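Local structure of fatty acid synthase 1, isoform A (Drosophila melanogaster, 6FN6) at residues 734-739 against 774-779. The protein probably carries out ketoreduction, dehydration and NADPH-dependent enoyl reduction during de novo fatty acid synthesis, as the modifying region of a larger multifunctional synthase. Residues are numbered along the deposited sequence; the frame is centred on the assembly and turned at random.
Sequences TVFTTV and RETKGR
The ring of Phe736 reaches from strand 734-739 to the end of helix 768-775, where it meets Glu775 and Thr776 through carbon atoms alone. With chi1 at -66° the ring swings opposite the carbonyl carbon, which carries its far rim, CE1, CZ and CE2, to the helix end. CE1 comes to 3.6 Å from CB of Glu775, while CZ is 4.0 Å from CG2 of Thr776, so two consecutive residues share one phenyl group. A long, flat, apolar side chain suits this place, since the nearest CA atoms of the two segments, those of Phe736 and Glu775, are still 9.5 Å apart.

Glu775 gives the ring its aliphatic part; the chain then bends at chi2 (-62°) and carries the carboxylate away, its plane 54° from that of the ring, to a salt bridge with Arg758. Thr776 suits its place by supplying both a methyl, CG2, that touches the ring rim and a hydroxyl, OG1, that hydrogen-bonds back to the carbonyl O of Val772 in the preceding turn. Beyond it, Lys777 closes the helix in a Schellman motif with positive phi, and Gly778 takes backbone angles that favour glycine within the type I' turn from Thr776 to Arg779.

The strand belongs to the parallel sheet of the Rossmann-type nucleotide-binding domain of the enoyl reductase, pairing there with strand 710-713. With no hydrogen bond between them, the contact between the two segments rests on dispersion and the burial of apolar surface, while the carboxylate and the hydroxyl are each satisfied by a partner outside both segments.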
ATOM      1  N   THR A 734     -27.397   0.581  -4.983  1.00 60.47           N
ATOM      2  CA  THR A 734     -27.104   0.168  -6.347  1.00 59.88           C
ATOM      3  C   THR A 734     -25.948  -0.826  -6.300  1.00 58.50           C
ATOM      4  O   THR A 734     -24.906  -0.554  -5.700  1.00 57.27           O
ATOM      5  CB  THR A 734     -26.759   1.370  -7.246  1.00 60.31           C
ATOM      6  OG1 THR A 734     -27.923   2.189  -7.420  1.00 62.23           O
ATOM      7  CG2 THR A 734     -26.254   0.911  -8.612  1.00 59.87           C
ATOM      8  N   VAL A 735     -26.142  -1.984  -6.921  1.00 57.71           N
ATOM      9  CA  VAL A 735     -25.178  -3.066  -6.820  1.00 55.97           C
ATOM     10  C   VAL A 735     -24.451  -3.327  -8.134  1.00 55.68           C
ATOM     11  O   VAL A 735     -25.065  -3.454  -9.193  1.00 57.11           O
ATOM     12  CB  VAL A 735     -25.871  -4.351  -6.317  1.00 56.25           C
ATOM     13  CG1 VAL A 735     -24.927  -5.537  -6.375  1.00 54.67           C
ATOM     14  CG2 VAL A 735     -26.377  -4.160  -4.901  1.00 56.31           C
ATOM     15  N   PHE A 736     -23.126  -3.394  -8.039  1.00 53.94           N
ATOM     16  CA  PHE A 736     -22.284  -3.906  -9.112  1.00 53.46           C
ATOM     17  C   PHE A 736     -21.698  -5.243  -8.653  1.00 52.16           C
ATOM     18  O   PHE A 736     -21.409  -5.420  -7.470  1.00 51.03           O
ATOM     19  CB  PHE A 736     -21.172  -2.915  -9.458  1.00 52.68           C
ATOM     20  CG  PHE A 736     -21.670  -1.630 -10.060  1.00 54.00           C
ATOM     21  CD1 PHE A 736     -21.821  -1.506 -11.432  1.00 56.80           C
ATOM     22  CD2 PHE A 736     -21.990  -0.547  -9.256  1.00 55.14           C
ATOM     23  CE1 PHE A 736     -22.284  -0.324 -11.991  1.00 58.86           C
ATOM     24  CE2 PHE A 736     -22.453   0.635  -9.809  1.00 57.79           C
ATOM     25  CZ  PHE A 736     -22.600   0.746 -11.178  1.00 58.52           C
ATOM     26  N   THR A 737     -21.547  -6.192  -9.571  1.00 66.84           N
ATOM     27  CA  THR A 737     -20.960  -7.482  -9.217  1.00 71.35           C
ATOM     28  C   THR A 737     -20.096  -8.061 -10.325  1.00 69.14           C
ATOM     29  O   THR A 737     -20.028  -7.524 -11.430  1.00 70.31           O
ATOM     30  CB  THR A 737     -22.041  -8.531  -8.868  1.00 76.67           C
ATOM     31  OG1 THR A 737     -22.895  -8.744 -10.001  1.00 80.75           O
ATOM     32  CG2 THR A 737     -22.868  -8.073  -7.690  1.00 79.15           C
ATOM     33  N   THR A 738     -19.433  -9.167 -10.001  1.00 61.26           N
ATOM     34  CA  THR A 738     -18.634  -9.906 -10.965  1.00 59.48           C
ATOM     35  C   THR A 738     -18.916 -11.401 -10.824  1.00 62.54           C
ATOM     36  O   THR A 738     -19.346 -11.862  -9.765  1.00 61.61           O
ATOM     37  CB  THR A 738     -17.134  -9.628 -10.779  1.00 56.67           C
ATOM     38  OG1 THR A 738     -16.775  -9.800  -9.403  1.00 55.32           O
ATOM     39  CG2 THR A 738     -16.804  -8.206 -11.213  1.00 55.01           C
ATOM     40  N   VAL A 739     -18.676 -12.153 -11.894  1.00 55.44           N
ATOM     41  CA  VAL A 739     -18.954 -13.586 -11.911  1.00 60.53           C
ATOM     42  C   VAL A 739     -17.846 -14.343 -12.631  1.00 61.63           C
ATOM     43  O   VAL A 739     -17.146 -13.785 -13.477  1.00 60.91           O
ATOM     44  CB  VAL A 739     -20.312 -13.885 -12.568  1.00 68.41           C
ATOM     45  CG1 VAL A 739     -21.448 -13.360 -11.707  1.00 72.06           C
ATOM     46  CG2 VAL A 739     -20.371 -13.294 -13.974  1.00 70.84           C
ATOM     47  N   ARG A 774     -17.119   3.314 -16.030  1.00 64.28           N
ATOM     48  CA  ARG A 774     -17.987   3.733 -17.130  1.00 70.63           C
ATOM     49  C   ARG A 774     -19.414   3.983 -16.660  1.00 70.35           C
ATOM     50  O   ARG A 774     -20.038   4.980 -17.033  1.00 71.96           O
ATOM     51  CB  ARG A 774     -18.012   2.679 -18.236  1.00 77.43           C
ATOM     52  CG  ARG A 774     -17.317   3.089 -19.520  1.00 86.52           C
ATOM     53  CD  ARG A 774     -17.659   2.124 -20.639  1.00 94.34           C
ATOM     54  NE  ARG A 774     -17.035   0.818 -20.440  1.00 99.65           N
ATOM     55  CZ  ARG A 774     -15.854   0.460 -20.937  1.00105.58           C
ATOM     56  NH1 ARG A 774     -15.144   1.306 -21.676  1.00106.54           N
ATOM     57  NH2 ARG A 774     -15.381  -0.754 -20.694  1.00108.43           N
ATOM     58  N   GLU A 775     -19.924   3.068 -15.844  1.00 74.92           N
ATOM     59  CA  GLU A 775     -21.307   3.123 -15.390  1.00 76.89           C
ATOM     60  C   GLU A 775     -21.485   4.169 -14.298  1.00 78.01           C
ATOM     61  O   GLU A 775     -22.593   4.644 -14.055  1.00 80.55           O
ATOM     62  CB  GLU A 775     -21.755   1.749 -14.886  1.00 74.92           C
ATOM     63  CG  GLU A 775     -21.871   0.703 -15.984  1.00 73.89           C
ATOM     64  CD  GLU A 775     -22.914   1.066 -17.021  1.00 75.53           C
ATOM     65  OE1 GLU A 775     -24.051   1.406 -16.627  1.00 75.68           O
ATOM     66  OE2 GLU A 775     -22.597   1.022 -18.230  1.00 77.12           O
ATOM     67  N   THR A 776     -20.387   4.513 -13.634  1.00 57.33           N
ATOM     68  CA  THR A 776     -20.405   5.547 -12.610  1.00 58.48           C
ATOM     69  C   THR A 776     -19.837   6.856 -13.152  1.00 57.21           C
ATOM     70  O   THR A 776     -19.676   7.822 -12.409  1.00 57.05           O
ATOM     71  CB  THR A 776     -19.604   5.121 -11.367  1.00 62.23           C
ATOM     72  OG1 THR A 776     -18.255   4.807 -11.741  1.00 62.76           O
ATOM     73  CG2 THR A 776     -20.245   3.910 -10.709  1.00 65.22           C
ATOM     74  N   LYS A 777     -19.535   6.881 -14.448  1.00 80.14           N
ATOM     75  CA  LYS A 777     -19.000   8.076 -15.094  1.00 78.86           C
ATOM     76  C   LYS A 777     -17.784   8.610 -14.340  1.00 72.87           C
ATOM     77  O   LYS A 777     -17.627   9.819 -14.174  1.00 71.82           O
ATOM     78  CB  LYS A 777     -20.073   9.165 -15.195  1.00 78.76           C
ATOM     79  CG  LYS A 777     -21.102   8.939 -16.296  1.00 77.90           C
ATOM     80  CD  LYS A 777     -22.055  10.123 -16.400  1.00 79.33           C
ATOM     81  CE  LYS A 777     -22.779  10.166 -17.737  1.00 80.18           C
ATOM     82  NZ  LYS A 777     -23.542  11.438 -17.915  1.00 77.86           N
ATOM     83  N   GLY A 778     -16.932   7.698 -13.880  1.00 61.57           N
ATOM     84  CA  GLY A 778     -15.701   8.073 -13.208  1.00 57.44           C
ATOM     85  C   GLY A 778     -15.867   8.325 -11.720  1.00 55.73           C
ATOM     86  O   GLY A 778     -14.883   8.475 -10.995  1.00 55.08           O
ATOM     87  N   ARG A 779     -17.114   8.370 -11.259  1.00 65.01           N
ATOM     88  CA  ARG A 779     -17.398   8.648  -9.855  1.00 69.12           C
ATOM     89  C   ARG A 779     -16.934   7.511  -8.949  1.00 63.22           C
ATOM     90  O   ARG A 779     -16.375   7.751  -7.879  1.00 59.42           O
ATOM     91  CB  ARG A 779     -18.894   8.892  -9.650  1.00 82.85           C
ATOM     92  CG  ARG A 779     -19.397  10.226 -10.190  1.00 92.91           C
ATOM     93  CD  ARG A 779     -19.183  11.355  -9.192  1.00100.01           C
ATOM     94  NE  ARG A 779     -17.801  11.831  -9.182  1.00106.79           N
ATOM     95  CZ  ARG A 779     -17.291  12.641  -8.260  1.00112.34           C
ATOM     96  NH1 ARG A 779     -16.022  13.020  -8.336  1.00114.26           N
ATOM     97  NH2 ARG A 779     -18.045  13.071  -7.255  1.00114.11           N
TER